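Long-range contacts in major capsid protein (Paramecium bursaria Chlorella virus 1, PDB 5TIP), which self-assembles, as trimers, into the large icosahedral capsid that forms the protein shell of the virus: residues Q43-S48 with V55-S60; D64-I69 with F152-T157; V70-L75 with S202-Y207; E90-V95 with V148-F153. All blocks are in the same frame, centred on the assembly; numbering follows the deposited sequence.

Interaction 1: residues Q43-S48 with V55-S60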
# COMPACT_ATOMS: atom_id res chain seq x y z
N GLN A 43 -31.66 -1.50 7.98
CA GLN A 43 -32.80 -1.34 7.10
C GLN A 43 -33.73 -2.54 7.18
O GLN A 43 -33.36 -3.62 7.66
CB GLN A 43 -32.35 -1.15 5.64
CG GLN A 43 -31.40 0.02 5.43
CD GLN A 43 -32.04 1.36 5.75
OE1 GLN A 43 -33.08 1.70 5.20
NE2 GLN A 43 -31.41 2.11 6.63
N THR A 44 -34.96 -2.34 6.71
CA THR A 44 -35.94 -3.41 6.62
C THR A 44 -35.84 -4.08 5.25
O THR A 44 -35.88 -3.39 4.22
CB THR A 44 -37.35 -2.87 6.85
OG1 THR A 44 -37.43 -2.25 8.14
CG2 THR A 44 -38.37 -4.00 6.78
N ILE A 45 -35.71 -5.40 5.25
CA ILE A 45 -35.60 -6.17 4.02
C ILE A 45 -36.97 -6.72 3.67
O ILE A 45 -37.61 -7.40 4.49
CB ILE A 45 -34.57 -7.30 4.16
CG1 ILE A 45 -33.18 -6.73 4.45
CG2 ILE A 45 -34.54 -8.16 2.90
CD1 ILE A 45 -32.09 -7.77 4.56
N ASN A 46 -37.44 -6.43 2.46
CA ASN A 46 -38.73 -6.89 1.97
C ASN A 46 -38.54 -8.15 1.12
O ASN A 46 -37.73 -8.15 0.19
CB ASN A 46 -39.43 -5.81 1.16
CG ASN A 46 -39.77 -4.58 1.99
OD1 ASN A 46 -39.35 -3.47 1.67
ND2 ASN A 46 -40.53 -4.78 3.06
N GLY A 47 -39.28 -9.19 1.45
CA GLY A 47 -39.18 -10.46 0.75
C GLY A 47 -38.60 -11.55 1.64
O GLY A 47 -38.16 -11.33 2.77
N SER A 48 -38.62 -12.77 1.09
CA SER A 48 -38.11 -13.94 1.79
C SER A 48 -36.64 -14.14 1.42
O SER A 48 -36.32 -14.40 0.25
CB SER A 48 -38.93 -15.18 1.44
OG SER A 48 -40.27 -15.04 1.88
N VAL A 55 -34.88 -9.91 -3.00
CA VAL A 55 -35.33 -9.07 -1.90
C VAL A 55 -34.99 -7.63 -2.24
O VAL A 55 -34.14 -7.34 -3.09
CB VAL A 55 -34.71 -9.49 -0.56
CG1 VAL A 55 -35.14 -10.89 -0.18
CG2 VAL A 55 -33.19 -9.40 -0.64
N SER A 56 -35.67 -6.70 -1.56
CA SER A 56 -35.47 -5.28 -1.81
C SER A 56 -35.47 -4.53 -0.49
O SER A 56 -35.92 -5.04 0.54
CB SER A 56 -36.55 -4.71 -2.74
OG SER A 56 -37.83 -4.79 -2.15
N THR A 57 -34.97 -3.30 -0.54
CA THR A 57 -34.90 -2.43 0.62
C THR A 57 -35.18 -1.00 0.19
O THR A 57 -34.59 -0.51 -0.78
CB THR A 57 -33.52 -2.51 1.29
OG1 THR A 57 -33.46 -3.68 2.12
CG2 THR A 57 -33.25 -1.28 2.14
N GLN A 58 -36.07 -0.33 0.91
CA GLN A 58 -36.31 1.10 0.74
C GLN A 58 -35.57 1.84 1.84
O GLN A 58 -35.83 1.62 3.02
CB GLN A 58 -37.81 1.42 0.79
CG GLN A 58 -38.13 2.88 0.50
CD GLN A 58 -39.59 3.21 0.69
OE1 GLN A 58 -40.39 3.13 -0.25
NE2 GLN A 58 -39.96 3.60 1.90
N ILE A 59 -34.63 2.70 1.44
CA ILE A 59 -33.79 3.39 2.42
C ILE A 59 -34.67 4.28 3.28
O ILE A 59 -35.32 5.21 2.79
CB ILE A 59 -32.69 4.20 1.73
CG1 ILE A 59 -31.88 3.31 0.78
CG2 ILE A 59 -31.78 4.85 2.75
CD1 ILE A 59 -31.22 2.14 1.47
N SER A 60 -34.72 3.98 4.58
CA SER A 60 -35.50 4.80 5.49
C SER A 60 -34.85 6.16 5.65
O SER A 60 -33.63 6.32 5.52
CB SER A 60 -35.63 4.11 6.85
OG SER A 60 -34.36 3.87 7.42
O HOH W 1 -35.48 0.48 5.72
O HOH W 2 -37.51 -1.69 3.04
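Gln43 reaches across to Thr57 and Ser60 where the chain, having left strand 36-42, runs antiparallel to strand 54-58 and the loop that follows it. Its CB packs on Thr57 CG2 at 3.6 Å, and CG rests on the same methyl, the two side chains crossing at about a right angle. A bend at chi2 (-64°) then turns CD away from the methyl and toward Ser60. At the tip, OE1 accepts a bond from Ser60 N that is nearly straight and 2.9 Å long (167° at the hydrogen), the donor lying in the amide plane on a lone pair. OE1 also takes a proton from a water 2.7 Å away, which accepts a bond from Thr44 N and donates to Gln58 O. The other branch, NE2, bonds Tyr207 OH on strand 200-210, a hydroxyl that also bonds Ser60 O.

Farther along, Asn46 and Ser56 form a single antiparallel hydrogen-bonded bridge, with Asn46 N 2.8 Å from Ser56 O and Ser56 N 3.1 Å from Asn46 O. Beside it Ile45 CG2 touches Val55 CB at 3.7 Å. A second water joins Thr44 O, Asn46 OD1 and Gln58 N.

Direct backbone pairing is thus confined to one bridge; toward Gln43 the chains diverge, and a buried amide and two waters satisfy backbone groups that do not meet each other directly.

Interaction 2: residues D64-I69 with F152-T157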
# COMPACT_ATOMS: atom_id res chain seq x y z
N ASP A 64 -29.74 12.90 6.87
CA ASP A 64 -29.79 13.83 5.76
C ASP A 64 -29.07 13.30 4.52
O ASP A 64 -29.57 13.47 3.40
CB ASP A 64 -29.19 15.17 6.18
CG ASP A 64 -29.89 15.75 7.40
OD1 ASP A 64 -31.13 15.64 7.48
OD2 ASP A 64 -29.19 16.31 8.28
N LEU A 65 -27.92 12.66 4.70
CA LEU A 65 -27.19 12.04 3.60
C LEU A 65 -26.92 10.58 3.95
O LEU A 65 -27.01 10.18 5.11
CB LEU A 65 -25.86 12.76 3.33
CG LEU A 65 -25.79 14.27 3.55
CD1 LEU A 65 -24.36 14.75 3.47
CD2 LEU A 65 -26.65 15.01 2.54
N ILE A 66 -26.59 9.80 2.93
CA ILE A 66 -26.17 8.41 3.12
C ILE A 66 -24.87 8.19 2.37
O ILE A 66 -24.66 8.76 1.29
CB ILE A 66 -27.25 7.40 2.66
CG1 ILE A 66 -27.59 7.58 1.18
CG2 ILE A 66 -28.49 7.52 3.51
CD1 ILE A 66 -28.59 6.57 0.67
N THR A 67 -23.99 7.38 2.95
CA THR A 67 -22.69 7.10 2.36
C THR A 67 -22.49 5.59 2.21
O THR A 67 -22.92 5.00 1.22
CB THR A 67 -21.57 7.71 3.20
OG1 THR A 67 -21.65 7.22 4.55
CG2 THR A 67 -21.67 9.22 3.21
N ASP A 68 -21.85 4.97 3.19
CA ASP A 68 -21.53 3.55 3.10
C ASP A 68 -22.78 2.70 3.29
O ASP A 68 -23.66 3.03 4.08
CB ASP A 68 -20.48 3.18 4.15
CG ASP A 68 -19.22 4.01 4.03
OD1 ASP A 68 -18.74 4.21 2.90
OD2 ASP A 68 -18.71 4.46 5.08
N ILE A 69 -22.85 1.60 2.53
CA ILE A 69 -23.90 0.60 2.68
C ILE A 69 -23.24 -0.77 2.71
O ILE A 69 -22.47 -1.11 1.81
CB ILE A 69 -24.93 0.68 1.53
CG1 ILE A 69 -25.65 2.03 1.54
CG2 ILE A 69 -25.94 -0.45 1.65
CD1 ILE A 69 -26.77 2.14 0.53
N PHE A 152 -21.29 1.62 -5.04
CA PHE A 152 -21.92 2.62 -5.89
C PHE A 152 -21.22 3.97 -5.69
O PHE A 152 -20.28 4.10 -4.90
CB PHE A 152 -23.42 2.71 -5.59
CG PHE A 152 -24.18 1.47 -5.98
CD1 PHE A 152 -24.27 1.09 -7.31
CD2 PHE A 152 -24.80 0.69 -5.02
CE1 PHE A 152 -24.97 -0.05 -7.67
CE2 PHE A 152 -25.51 -0.44 -5.38
CZ PHE A 152 -25.59 -0.81 -6.70
N PHE A 153 -21.68 4.99 -6.41
CA PHE A 153 -20.95 6.26 -6.44
C PHE A 153 -20.92 6.91 -5.06
O PHE A 153 -19.90 7.49 -4.67
CB PHE A 153 -21.56 7.20 -7.48
CG PHE A 153 -22.98 7.60 -7.19
CD1 PHE A 153 -24.03 6.83 -7.66
CD2 PHE A 153 -23.26 8.75 -6.47
CE1 PHE A 153 -25.34 7.20 -7.40
CE2 PHE A 153 -24.57 9.12 -6.21
CZ PHE A 153 -25.61 8.34 -6.67
N PHE A 154 -22.02 6.83 -4.31
CA PHE A 154 -22.06 7.44 -2.99
C PHE A 154 -21.47 6.54 -1.91
O PHE A 154 -21.43 6.96 -0.74
CB PHE A 154 -23.49 7.83 -2.62
CG PHE A 154 -24.43 6.67 -2.48
CD1 PHE A 154 -25.03 6.11 -3.59
CD2 PHE A 154 -24.74 6.16 -1.23
CE1 PHE A 154 -25.91 5.05 -3.46
CE2 PHE A 154 -25.61 5.10 -1.10
CZ PHE A 154 -26.20 4.54 -2.21
N ASN A 155 -21.03 5.33 -2.25
CA ASN A 155 -20.39 4.45 -1.29
C ASN A 155 -18.88 4.58 -1.26
O ASN A 155 -18.25 4.13 -0.31
CB ASN A 155 -20.74 2.99 -1.59
CG ASN A 155 -22.23 2.73 -1.61
OD1 ASN A 155 -22.74 2.09 -2.52
ND2 ASN A 155 -22.93 3.22 -0.60
N GLN A 156 -18.28 5.19 -2.29
CA GLN A 156 -16.83 5.19 -2.43
C GLN A 156 -16.17 6.50 -2.02
O GLN A 156 -14.95 6.53 -1.83
CB GLN A 156 -16.44 4.87 -3.87
CG GLN A 156 -17.01 3.55 -4.37
CD GLN A 156 -16.32 3.04 -5.61
OE1 GLN A 156 -15.31 2.35 -5.54
NE2 GLN A 156 -16.87 3.39 -6.77
N THR A 157 -16.94 7.59 -1.89
CA THR A 157 -16.37 8.85 -1.45
C THR A 157 -17.46 9.66 -0.78
O THR A 157 -18.57 9.75 -1.32
CB THR A 157 -15.75 9.64 -2.60
OG1 THR A 157 -15.46 10.98 -2.17
CG2 THR A 157 -16.68 9.69 -3.81
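The seam between strand 65-76 of the N-terminal jelly roll and the short, weakly bonded helical turn 153-156 is made by Ile66, Thr67 and Ile69 meeting Phe154 and Asn155. Asn155 ND2 donates to Thr67 O, the acceptor lying close to the amide plane; the modelled separation of 2.5 Å is unusually short and the bond is bent (135° at the hydrogen), so its exact length is doubtful. The opposite branch of the amide faces its own turn: OD1 accepts a bond from Phe152 N at 2.9 Å on a lone pair, while Asn155 N returns a bond of 3.0 Å to Phe152 O. With both branches engaged, the rotation of the amide is defined.

Phe154 fills the apolar half. Ile69 CD1 approaches the edge of the ring near its plane, 3.6 Å from CE2, and Ile66 CD1 reaches the same CE2 at 3.8 Å. Leu162 and Leu97 also pack against the Phe154 side chain. Phe154 O receives a CA-H...O contact from Thr67 CA at 3.3 Å.

Asp68 OD1 comes within 3.2 Å of Asn155 O, and Thr67 O within 3.1 Å of Phe154 O, in each case two acceptors with no bond between them; Asp68 also packs on Gln340 of the third subunit. Such acceptor pairs would be mildly repulsive. The firm part of the attachment is the isoleucine-phenylalanine packing, to which the Asn155 amide adds a polar tie of doubtful length between the strand carbonyl and the turn.

Interaction 3: residues V70-L75 with S202-Y207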
# COMPACT_ATOMS: atom_id res chain seq x y z
N VAL A 70 -23.55 -1.55 3.74
CA VAL A 70 -22.96 -2.87 3.93
C VAL A 70 -24.08 -3.90 4.04
O VAL A 70 -25.08 -3.67 4.74
CB VAL A 70 -22.05 -2.92 5.18
CG1 VAL A 70 -21.45 -4.30 5.35
CG2 VAL A 70 -20.96 -1.87 5.08
N VAL A 71 -23.92 -5.02 3.36
CA VAL A 71 -24.84 -6.15 3.43
C VAL A 71 -24.19 -7.23 4.28
O VAL A 71 -23.11 -7.72 3.94
CB VAL A 71 -25.20 -6.68 2.03
CG1 VAL A 71 -26.12 -7.89 2.14
CG2 VAL A 71 -25.83 -5.58 1.19
N GLU A 72 -24.84 -7.59 5.38
CA GLU A 72 -24.34 -8.63 6.27
C GLU A 72 -24.98 -9.96 5.93
O GLU A 72 -26.20 -10.05 5.78
CB GLU A 72 -24.61 -8.27 7.73
CG GLU A 72 -23.86 -7.03 8.21
CD GLU A 72 -23.96 -6.82 9.71
OE1 GLU A 72 -24.54 -7.69 10.39
OE2 GLU A 72 -23.47 -5.79 10.21
N PHE A 73 -24.15 -11.00 5.81
CA PHE A 73 -24.62 -12.37 5.63
C PHE A 73 -24.07 -13.24 6.75
O PHE A 73 -22.98 -12.99 7.29
CB PHE A 73 -24.19 -12.96 4.28
CG PHE A 73 -24.92 -12.39 3.10
CD1 PHE A 73 -26.29 -12.55 2.98
CD2 PHE A 73 -24.23 -11.74 2.09
CE1 PHE A 73 -26.96 -12.04 1.88
CE2 PHE A 73 -24.89 -11.23 1.00
CZ PHE A 73 -26.26 -11.38 0.89
N VAL A 74 -24.83 -14.27 7.10
CA VAL A 74 -24.38 -15.31 8.02
C VAL A 74 -24.50 -16.65 7.29
O VAL A 74 -25.61 -17.08 6.95
CB VAL A 74 -25.20 -15.32 9.32
CG1 VAL A 74 -24.73 -16.44 10.22
CG2 VAL A 74 -25.08 -13.98 10.02
N LEU A 75 -23.37 -17.30 7.05
CA LEU A 75 -23.31 -18.53 6.28
C LEU A 75 -22.63 -19.62 7.08
O LEU A 75 -21.79 -19.36 7.95
CB LEU A 75 -22.57 -18.33 4.96
CG LEU A 75 -23.07 -17.22 4.03
CD1 LEU A 75 -22.21 -17.12 2.79
CD2 LEU A 75 -24.51 -17.49 3.65
N SER A 202 -28.93 -8.90 6.45
CA SER A 202 -29.30 -7.60 6.99
C SER A 202 -28.57 -6.52 6.20
O SER A 202 -27.44 -6.73 5.74
CB SER A 202 -28.98 -7.49 8.48
OG SER A 202 -27.59 -7.67 8.72
N VAL A 203 -29.23 -5.38 6.03
CA VAL A 203 -28.70 -4.26 5.27
C VAL A 203 -28.50 -3.10 6.22
O VAL A 203 -29.41 -2.75 6.98
CB VAL A 203 -29.63 -3.86 4.11
CG1 VAL A 203 -29.03 -2.72 3.31
CG2 VAL A 203 -29.89 -5.06 3.21
N TRP A 204 -27.31 -2.51 6.20
CA TRP A 204 -26.96 -1.40 7.07
C TRP A 204 -26.51 -0.22 6.22
O TRP A 204 -25.68 -0.38 5.32
CB TRP A 204 -25.87 -1.81 8.06
CG TRP A 204 -26.32 -2.85 9.03
CD1 TRP A 204 -26.44 -4.19 8.80
CD2 TRP A 204 -26.73 -2.64 10.39
NE1 TRP A 204 -26.90 -4.83 9.92
CE2 TRP A 204 -27.08 -3.90 10.91
CE3 TRP A 204 -26.83 -1.52 11.21
CZ2 TRP A 204 -27.53 -4.06 12.22
CZ3 TRP A 204 -27.27 -1.68 12.50
CH2 TRP A 204 -27.62 -2.94 13.00
N VAL A 205 -27.05 0.96 6.52
CA VAL A 205 -26.76 2.18 5.77
C VAL A 205 -26.18 3.21 6.73
O VAL A 205 -26.72 3.41 7.83
CB VAL A 205 -28.02 2.73 5.07
CG1 VAL A 205 -27.73 4.05 4.39
CG2 VAL A 205 -28.55 1.71 4.07
N ASP A 206 -25.10 3.86 6.32
CA ASP A 206 -24.46 4.90 7.12
C ASP A 206 -25.08 6.25 6.78
O ASP A 206 -25.00 6.70 5.63
CB ASP A 206 -22.95 4.92 6.87
CG ASP A 206 -22.23 3.78 7.56
OD1 ASP A 206 -22.55 2.61 7.28
OD2 ASP A 206 -21.33 4.06 8.39
N TYR A 207 -25.68 6.89 7.77
CA TYR A 207 -26.34 8.17 7.59
C TYR A 207 -25.46 9.31 8.09
O TYR A 207 -24.70 9.15 9.05
CB TYR A 207 -27.69 8.21 8.32
CG TYR A 207 -28.75 7.31 7.73
CD1 TYR A 207 -28.79 5.95 8.03
CD2 TYR A 207 -29.71 7.81 6.86
CE1 TYR A 207 -29.75 5.13 7.49
CE2 TYR A 207 -30.68 6.99 6.31
CZ TYR A 207 -30.69 5.65 6.63
OH TYR A 207 -31.66 4.83 6.09
O HOH W 3 -26.79 -7.15 12.27
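Val70 pairs with Trp204, Val71 with Val203 and Glu72 with Ser202 in two antiparallel strands whose short axes approach to 4.8 Å, with N-to-C directions 153° apart. The outer two pairs are hydrogen-bonded, for instance Val70 N to Trp204 O at 2.9 Å and Glu72 N to Ser202 O at 2.8 Å; Val71 and Val203 form the non-hydrogen-bonded pair between them.

Glu72, Ser202 and Trp204 share one face of the sheet. The Glu72 chain, extended beyond CG, brings OE2 over one face of the indole, 3.6 Å from Trp204 NE1, the rest of the carboxylate lying beyond the rim and the two planes 23° apart. Trp204 NE1 itself donates, in the ring plane, to Ser202 OG at 3.2 Å. A water donating to Glu72 OE1 also accepts a weak bond from NE1. Ser202 OG presses on Glu72 CB at 3.2 Å.

Arg145 forms a salt bridge with Glu72 OE1, and Arg328 of the third subunit bridges to OE2 while making a cation-pi contact with Trp204. Two arginines probably keep the carboxylate ionised, and a charged contact between subunits is built on this strand pair.

Interaction 4: residues E90-V95 with V148-F153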
# COMPACT_ATOMS: atom_id res chain seq x y z
N GLU A 90 -20.26 -13.91 -4.03
CA GLU A 90 -21.08 -14.56 -5.04
C GLU A 90 -22.55 -14.57 -4.65
O GLU A 90 -23.42 -14.48 -5.52
CB GLU A 90 -20.60 -15.99 -5.28
CG GLU A 90 -21.38 -16.72 -6.36
CD GLU A 90 -20.97 -18.16 -6.52
OE1 GLU A 90 -20.17 -18.65 -5.69
OE2 GLU A 90 -21.46 -18.82 -7.46
N LEU A 91 -22.85 -14.68 -3.35
CA LEU A 91 -24.24 -14.74 -2.91
C LEU A 91 -25.00 -13.49 -3.33
O LEU A 91 -26.19 -13.57 -3.67
CB LEU A 91 -24.29 -14.92 -1.39
CG LEU A 91 -25.68 -15.09 -0.77
CD1 LEU A 91 -26.35 -16.33 -1.35
CD2 LEU A 91 -25.58 -15.19 0.74
N LEU A 92 -24.34 -12.34 -3.32
CA LEU A 92 -24.93 -11.09 -3.80
C LEU A 92 -24.80 -11.07 -5.32
O LEU A 92 -23.91 -10.45 -5.90
CB LEU A 92 -24.24 -9.89 -3.15
CG LEU A 92 -25.06 -8.61 -3.04
CD1 LEU A 92 -26.30 -8.88 -2.20
CD2 LEU A 92 -24.24 -7.49 -2.44
N GLN A 93 -25.73 -11.77 -5.98
CA GLN A 93 -25.62 -11.99 -7.42
C GLN A 93 -25.70 -10.67 -8.18
O GLN A 93 -24.91 -10.43 -9.10
CB GLN A 93 -26.70 -12.95 -7.89
CG GLN A 93 -26.70 -13.17 -9.40
CD GLN A 93 -27.64 -14.28 -9.82
OE1 GLN A 93 -27.40 -15.45 -9.55
NE2 GLN A 93 -28.73 -13.91 -10.49
N ASP A 94 -26.65 -9.81 -7.82
CA ASP A 94 -26.71 -8.48 -8.41
C ASP A 94 -27.43 -7.55 -7.45
O ASP A 94 -28.27 -7.99 -6.65
CB ASP A 94 -27.39 -8.48 -9.79
CG ASP A 94 -28.80 -9.07 -9.76
OD1 ASP A 94 -29.71 -8.40 -9.23
OD2 ASP A 94 -28.98 -10.19 -10.28
N VAL A 95 -27.09 -6.27 -7.53
CA VAL A 95 -27.70 -5.24 -6.69
C VAL A 95 -27.97 -4.02 -7.56
O VAL A 95 -27.10 -3.59 -8.32
CB VAL A 95 -26.81 -4.88 -5.48
CG1 VAL A 95 -25.38 -4.62 -5.92
CG2 VAL A 95 -27.39 -3.69 -4.73
N VAL A 148 -20.51 -7.53 2.99
CA VAL A 148 -20.30 -7.21 1.58
C VAL A 148 -20.53 -5.71 1.42
O VAL A 148 -21.69 -5.26 1.51
CB VAL A 148 -21.23 -8.02 0.67
CG1 VAL A 148 -20.90 -7.75 -0.79
CG2 VAL A 148 -21.11 -9.51 0.98
N PRO A 149 -19.49 -4.91 1.19
CA PRO A 149 -19.69 -3.47 1.01
C PRO A 149 -20.06 -3.14 -0.43
O PRO A 149 -19.44 -3.64 -1.38
CB PRO A 149 -18.32 -2.88 1.38
CG PRO A 149 -17.35 -3.96 1.00
CD PRO A 149 -18.06 -5.28 1.21
N LEU A 150 -21.08 -2.31 -0.59
CA LEU A 150 -21.48 -1.87 -1.92
C LEU A 150 -20.54 -0.79 -2.42
O LEU A 150 -19.93 -0.06 -1.64
CB LEU A 150 -22.92 -1.35 -1.91
CG LEU A 150 -24.01 -2.35 -1.50
CD1 LEU A 150 -25.39 -1.76 -1.71
CD2 LEU A 150 -23.86 -3.66 -2.26
N ILE A 151 -20.41 -0.70 -3.75
CA ILE A 151 -19.44 0.20 -4.34
C ILE A 151 -20.11 1.11 -5.37
O ILE A 151 -19.56 1.35 -6.46
CB ILE A 151 -18.27 -0.58 -4.97
CG1 ILE A 151 -18.79 -1.72 -5.85
CG2 ILE A 151 -17.35 -1.12 -3.89
CD1 ILE A 151 -17.71 -2.61 -6.42
N PHE A 152 -21.29 1.62 -5.04
CA PHE A 152 -21.92 2.62 -5.89
C PHE A 152 -21.22 3.97 -5.69
O PHE A 152 -20.28 4.10 -4.90
CB PHE A 152 -23.42 2.71 -5.59
CG PHE A 152 -24.18 1.47 -5.98
CD1 PHE A 152 -24.27 1.09 -7.31
CD2 PHE A 152 -24.80 0.69 -5.02
CE1 PHE A 152 -24.97 -0.05 -7.67
CE2 PHE A 152 -25.51 -0.44 -5.38
CZ PHE A 152 -25.59 -0.81 -6.70
N PHE A 153 -21.68 4.99 -6.41
CA PHE A 153 -20.95 6.26 -6.44
C PHE A 153 -20.92 6.91 -5.06
O PHE A 153 -19.90 7.49 -4.67
CB PHE A 153 -21.56 7.20 -7.48
CG PHE A 153 -22.98 7.60 -7.19
CD1 PHE A 153 -24.03 6.83 -7.66
CD2 PHE A 153 -23.26 8.75 -6.47
CE1 PHE A 153 -25.34 7.20 -7.40
CE2 PHE A 153 -24.57 9.12 -6.21
CZ PHE A 153 -25.61 8.34 -6.67
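Val148, whose side chain meets Leu92, is set in its sheet by the bond from its backbone N to Val71 O. Two residues on, Leu150 N is probably bonded to Ile69 O, which anchors the other side of the contact to strand 65-76. Between the two segments themselves there is no hydrogen bond; the meeting is mostly of hydrocarbon on hydrocarbon.

Leu92 is the centre of an inverse gamma turn, just where helix 87-91 gives way to strand 92-99. Its CG lies anti to the backbone N (chi1 -154°), and a single methyl does the touching: CD2 meets Val148 CG1 at 3.7 Å, the two side chains sliding past each other in opposite directions, and Leu150 CD2 at 3.9 Å, where they cross at about a right angle. Leu150 CD2 touches Val95 as well as Leu92, approaching Val95 CG1 at 4.1 Å.

Val95 and Phe152 reach toward each other tip to tip. Val95 CG2 touches Phe152 ring atom CE2 at 3.8 Å, CG1 faces CZ, and Val95 O lies in the ring plane at its edge, 3.6 Å from Phe152 CZ. Phe176 on strand 172-178 packs against both Leu92 and Val95, and Phe73 on strand 65-76 against Leu92.

Leu92 CA and Val148 CA are 8.1 Å apart, a spacing filled by one layer of aliphatic and aromatic groups: the interior of a beta sandwich, here that of the N-terminal jelly roll, where the sheet holding strand 143-149 faces the sheet holding strand 92-99.

Strand 65-76 carries one side of interactions 2 and 3, and the run after strand 143-149 joins interactions 2 and 4 through the shared Phe152 and Phe153. Interaction 4, about 9 Å from the chain centre, has no hydrogen bond across it, is almost entirely apolar and lies between the two sheets. Interaction 3 pairs strands within one sheet; though buried, it carries charge, met by Arg145 of the same chain and Arg328 of the third subunit. Interaction 2, also buried, mixes an amide bond with packing. Interaction 1 lies farthest out, about 24 Å from the centre, is partly exposed and uses water; it still connects inward, through Gln43 N to Val203 O of interaction 3 and Ile59 against Ile66 of interaction 2.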